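Local coordinates for protein phosphoacetylglucosamine mutase (Aspergillus lentulus, PDB 5O9X) that interconverts the 6-phosphate and 1-phosphate of N-acetylglucosamine, as a phosphohexomutase that binds glucose 1,6-bisphosphate in its active site, at residues Val461-Phe471 against Ala533-Thr541. The protein carries 1 engineered substitution. Residues are numbered along the deposited sequence; the frame is centred on the assembly and turned at random.
Sequences VRVEVAERSIF and ANAVRDAGT. Unlike the reference sequence in segment 461-471: Glu-467 (reference Asp).
Val-463 carries the apolar part of the contact by splitting its two methyls over one helical turn. Val-463 CG1, placed anti to the backbone N, meets Val-536 CG1 at 3.9 Å and also the CB of Arg-537, while Val-463 CG2 packs on Ala-533 CB at 3.8 Å. Val-461, two residues earlier on the same strand face, adds its own CG1 to that alanine methyl. Nearer the helix C-terminus, the Phe-471 ring reaches the last turn: its CE1 touches Val-536 CG1, and Gly-540 CA lies at the ring edge, in its plane, 3.7 Å from Phe-471 CZ. Val-465 closes over the same glycine, with Val-465 CG1 3.9 Å from Gly-540 CA, so that both side chains lie directly against the glycine backbone.

A single direct hydrogen bond joins the segments, Ala-466 N to Gly-540 O at 2.8 Å. With an N-H...O angle of 141° and the donor tilted from the carbonyl plane, it is bent, yet it ties the chain leaving the strand to Gly-540, the first residue to depart from helical phi/psi.

Further polar links run through water. Arg-537 bends at chi3 (-61°), turning its guanidinium so that two waters lie at the edge, in plane: one links NH2 to Arg-462 O, the other NE to Glu-464 N. Asn-534 OD1 takes Arg-537 NH1 at 2.7 Å within the same plane, which should fix the group's rotation.

The strand and helix segments run nearly parallel, at 10° and 9.2 Å between axes. Helix 522-539 packs across the C-terminal domain's three-stranded antiparallel sheet, with 458-463 as an edge strand: Val-536 also touches Val-513 of the adjoining strand 513-518 and Ala-504 of strand 501-506. Val-513 meets Val-465 and Phe-471 too, and Leu-486 of helix 486-495 packs on Phe-471.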
loop_
_atom_site.group_PDB
_atom_site.type_symbol
_atom_site.label_atom_id
_atom_site.label_comp_id
_atom_site.label_asym_id
_atom_site.label_seq_id
_atom_site.Cartn_x
_atom_site.Cartn_y
_atom_site.Cartn_z
ATOM N N VAL A 461 8.552 -11.248 14.265
ATOM C CA VAL A 461 8.791 -12.709 14.079
ATOM C C VAL A 461 7.606 -13.293 13.352
ATOM O O VAL A 461 6.445 -13.083 13.800
ATOM C CB VAL A 461 8.879 -13.446 15.445
ATOM C CG1 VAL A 461 9.235 -14.972 15.248
ATOM C CG2 VAL A 461 9.913 -12.795 16.319
ATOM N N ARG A 462 7.880 -14.051 12.278
ATOM C CA ARG A 462 6.811 -14.628 11.482
ATOM C C ARG A 462 6.685 -16.043 12.020
ATOM O O ARG A 462 7.672 -16.791 11.995
ATOM C CB ARG A 462 7.212 -14.655 9.987
ATOM C CG ARG A 462 6.164 -15.128 8.945
ATOM C CD ARG A 462 6.902 -15.280 7.590
ATOM N NE ARG A 462 6.016 -15.667 6.493
ATOM C CZ ARG A 462 5.606 -16.937 6.347
ATOM N NH1 ARG A 462 6.050 -17.870 7.190
ATOM N NH2 ARG A 462 4.783 -17.255 5.372
ATOM N N VAL A 463 5.496 -16.379 12.546
ATOM C CA VAL A 463 5.308 -17.658 13.234
ATOM C C VAL A 463 4.396 -18.541 12.381
ATOM O O VAL A 463 3.288 -18.145 12.058
ATOM C CB VAL A 463 4.725 -17.510 14.682
ATOM C CG1 VAL A 463 4.498 -18.901 15.337
ATOM C CG2 VAL A 463 5.598 -16.563 15.536
ATOM N N GLU A 464 4.860 -19.751 12.049
ATOM C CA GLU A 464 3.969 -20.717 11.311
ATOM C C GLU A 464 3.120 -21.494 12.282
ATOM O O GLU A 464 3.630 -21.891 13.296
ATOM C CB GLU A 464 4.848 -21.644 10.431
ATOM C CG GLU A 464 5.154 -20.856 9.173
ATOM C CD GLU A 464 5.998 -21.554 8.158
ATOM O OE1 GLU A 464 6.603 -22.608 8.487
ATOM O OE2 GLU A 464 6.108 -20.960 7.045
ATOM N N VAL A 465 1.815 -21.589 12.040
ATOM C CA VAL A 465 0.923 -22.332 12.947
ATOM C C VAL A 465 0.061 -23.264 12.072
ATOM O O VAL A 465 -0.097 -23.002 10.896
ATOM C CB VAL A 465 -0.009 -21.331 13.744
ATOM C CG1 VAL A 465 0.814 -20.412 14.653
ATOM C CG2 VAL A 465 -0.837 -20.509 12.765
ATOM N N ALA A 466 -0.612 -24.267 12.648
ATOM C CA ALA A 466 -1.551 -25.152 11.861
ATOM C C ALA A 466 -2.750 -24.453 11.392
ATOM O O ALA A 466 -3.297 -24.789 10.306
ATOM C CB ALA A 466 -2.048 -26.318 12.705
ATOM N N GLU A 467 -3.245 -23.504 12.215
ATOM C CA GLU A 467 -4.598 -23.036 11.976
ATOM C C GLU A 467 -4.739 -21.560 12.313
ATOM O O GLU A 467 -5.166 -21.237 13.423
ATOM C CB GLU A 467 -5.505 -23.812 12.942
ATOM C CG GLU A 467 -6.733 -24.387 12.325
ATOM C CD GLU A 467 -7.724 -23.355 11.899
ATOM O OE1 GLU A 467 -7.360 -22.397 11.171
ATOM O OE2 GLU A 467 -8.907 -23.536 12.273
ATOM N N ARG A 468 -4.403 -20.658 11.410
ATOM C CA ARG A 468 -4.258 -19.273 11.932
ATOM C C ARG A 468 -5.665 -18.664 12.248
ATOM O O ARG A 468 -5.764 -17.652 12.958
ATOM C CB ARG A 468 -3.354 -18.402 11.008
ATOM C CG ARG A 468 -4.054 -17.953 9.818
ATOM C CD ARG A 468 -3.102 -17.496 8.707
ATOM N NE ARG A 468 -3.731 -18.051 7.502
ATOM C CZ ARG A 468 -4.033 -17.390 6.408
ATOM N NH1 ARG A 468 -3.663 -16.155 6.233
ATOM N NH2 ARG A 468 -4.623 -18.045 5.418
ATOM N N SER A 469 -6.736 -19.342 11.809
ATOM C CA SER A 469 -8.113 -18.878 12.039
ATOM C C SER A 469 -8.488 -18.924 13.518
ATOM O O SER A 469 -9.445 -18.270 13.908
ATOM C CB SER A 469 -9.152 -19.644 11.228
ATOM O OG SER A 469 -9.407 -20.911 11.816
ATOM N N ILE A 470 -7.721 -19.624 14.340
ATOM C CA ILE A 470 -8.006 -19.556 15.795
ATOM C C ILE A 470 -7.438 -18.268 16.475
ATOM O O ILE A 470 -7.725 -18.007 17.656
ATOM C CB ILE A 470 -7.546 -20.809 16.550
ATOM C CG1 ILE A 470 -6.013 -20.782 16.731
ATOM C CG2 ILE A 470 -8.021 -22.080 15.813
ATOM C CD1 ILE A 470 -5.449 -21.840 17.649
ATOM N N PHE A 471 -6.614 -17.499 15.754
ATOM C CA PHE A 471 -6.049 -16.222 16.316
ATOM C C PHE A 471 -6.957 -15.077 15.885
ATOM O O PHE A 471 -6.978 -14.698 14.701
ATOM C CB PHE A 471 -4.631 -16.000 15.797
ATOM C CG PHE A 471 -3.669 -17.013 16.328
ATOM C CD1 PHE A 471 -2.963 -16.757 17.525
ATOM C CD2 PHE A 471 -3.583 -18.307 15.739
ATOM C CE1 PHE A 471 -2.048 -17.698 18.029
ATOM C CE2 PHE A 471 -2.703 -19.240 16.258
ATOM C CZ PHE A 471 -1.956 -18.966 17.392
ATOM N N ALA A 533 6.576 -15.144 20.637
ATOM C CA ALA A 533 6.451 -16.090 19.518
ATOM C C ALA A 533 6.348 -17.578 19.997
ATOM O O ALA A 533 5.683 -18.386 19.349
ATOM C CB ALA A 533 7.680 -15.934 18.607
ATOM N N ASN A 534 7.123 -17.945 21.020
ATOM C CA ASN A 534 7.044 -19.355 21.509
ATOM C C ASN A 534 5.655 -19.644 22.096
ATOM O O ASN A 534 5.096 -20.679 21.857
ATOM C CB ASN A 534 8.099 -19.584 22.555
ATOM C CG ASN A 534 9.476 -19.768 21.918
ATOM O OD1 ASN A 534 9.601 -20.007 20.697
ATOM N ND2 ASN A 534 10.497 -19.676 22.735
ATOM N N ALA A 535 5.079 -18.693 22.806
ATOM C CA ALA A 535 3.656 -18.839 23.321
ATOM C C ALA A 535 2.634 -18.985 22.194
ATOM O O ALA A 535 1.690 -19.838 22.250
ATOM C CB ALA A 535 3.326 -17.655 24.247
ATOM N N VAL A 536 2.826 -18.227 21.090
ATOM C CA VAL A 536 1.940 -18.343 19.904
ATOM C C VAL A 536 2.116 -19.706 19.215
ATOM O O VAL A 536 1.158 -20.344 18.843
ATOM C CB VAL A 536 2.317 -17.195 18.865
ATOM C CG1 VAL A 536 1.685 -17.373 17.490
ATOM C CG2 VAL A 536 1.978 -15.806 19.455
ATOM N N ARG A 537 3.369 -20.097 19.019
ATOM C CA ARG A 537 3.690 -21.330 18.254
ATOM C C ARG A 537 3.076 -22.500 18.988
ATOM O O ARG A 537 2.327 -23.242 18.380
ATOM C CB ARG A 537 5.205 -21.506 18.055
ATOM C CG ARG A 537 5.504 -22.377 16.788
ATOM C CD ARG A 537 7.048 -22.414 16.487
ATOM N NE ARG A 537 7.717 -21.099 16.201
ATOM C CZ ARG A 537 8.363 -20.305 17.066
ATOM N NH1 ARG A 537 8.410 -20.635 18.325
ATOM N NH2 ARG A 537 8.974 -19.155 16.676
ATOM N N ASP A 538 3.290 -22.560 20.286
ATOM C CA ASP A 538 2.699 -23.521 21.176
ATOM C C ASP A 538 1.152 -23.562 21.054
ATOM O O ASP A 538 0.566 -24.631 20.731
ATOM C CB ASP A 538 3.185 -23.220 22.596
ATOM C CG ASP A 538 2.727 -24.217 23.618
ATOM O OD1 ASP A 538 1.658 -24.839 23.410
ATOM O OD2 ASP A 538 3.442 -24.352 24.660
ATOM N N ALA A 539 0.492 -22.423 21.211
ATOM C CA ALA A 539 -0.967 -22.369 21.007
ATOM C C ALA A 539 -1.441 -22.792 19.583
ATOM O O ALA A 539 -2.553 -23.324 19.453
ATOM C CB ALA A 539 -1.478 -20.951 21.350
ATOM N N GLY A 540 -0.657 -22.509 18.511
ATOM C CA GLY A 540 -1.234 -22.548 17.180
ATOM C C GLY A 540 -1.018 -23.883 16.507
ATOM O O GLY A 540 -1.339 -24.061 15.335
ATOM N N THR A 541 -0.511 -24.829 17.291
ATOM C CA THR A 541 0.234 -25.967 16.751
ATOM C C THR A 541 -0.160 -27.250 17.523
ATOM O O THR A 541 0.499 -28.291 17.412
ATOM C CB THR A 541 1.760 -25.563 16.696
ATOM O OG1 THR A 541 2.370 -25.921 15.439
ATOM C CG2 THR A 541 2.600 -26.010 17.946
HETATM O O HOH W 1 9.223 -18.424 13.507
HETATM O O HOH W 2 7.485 -20.723 13.183
#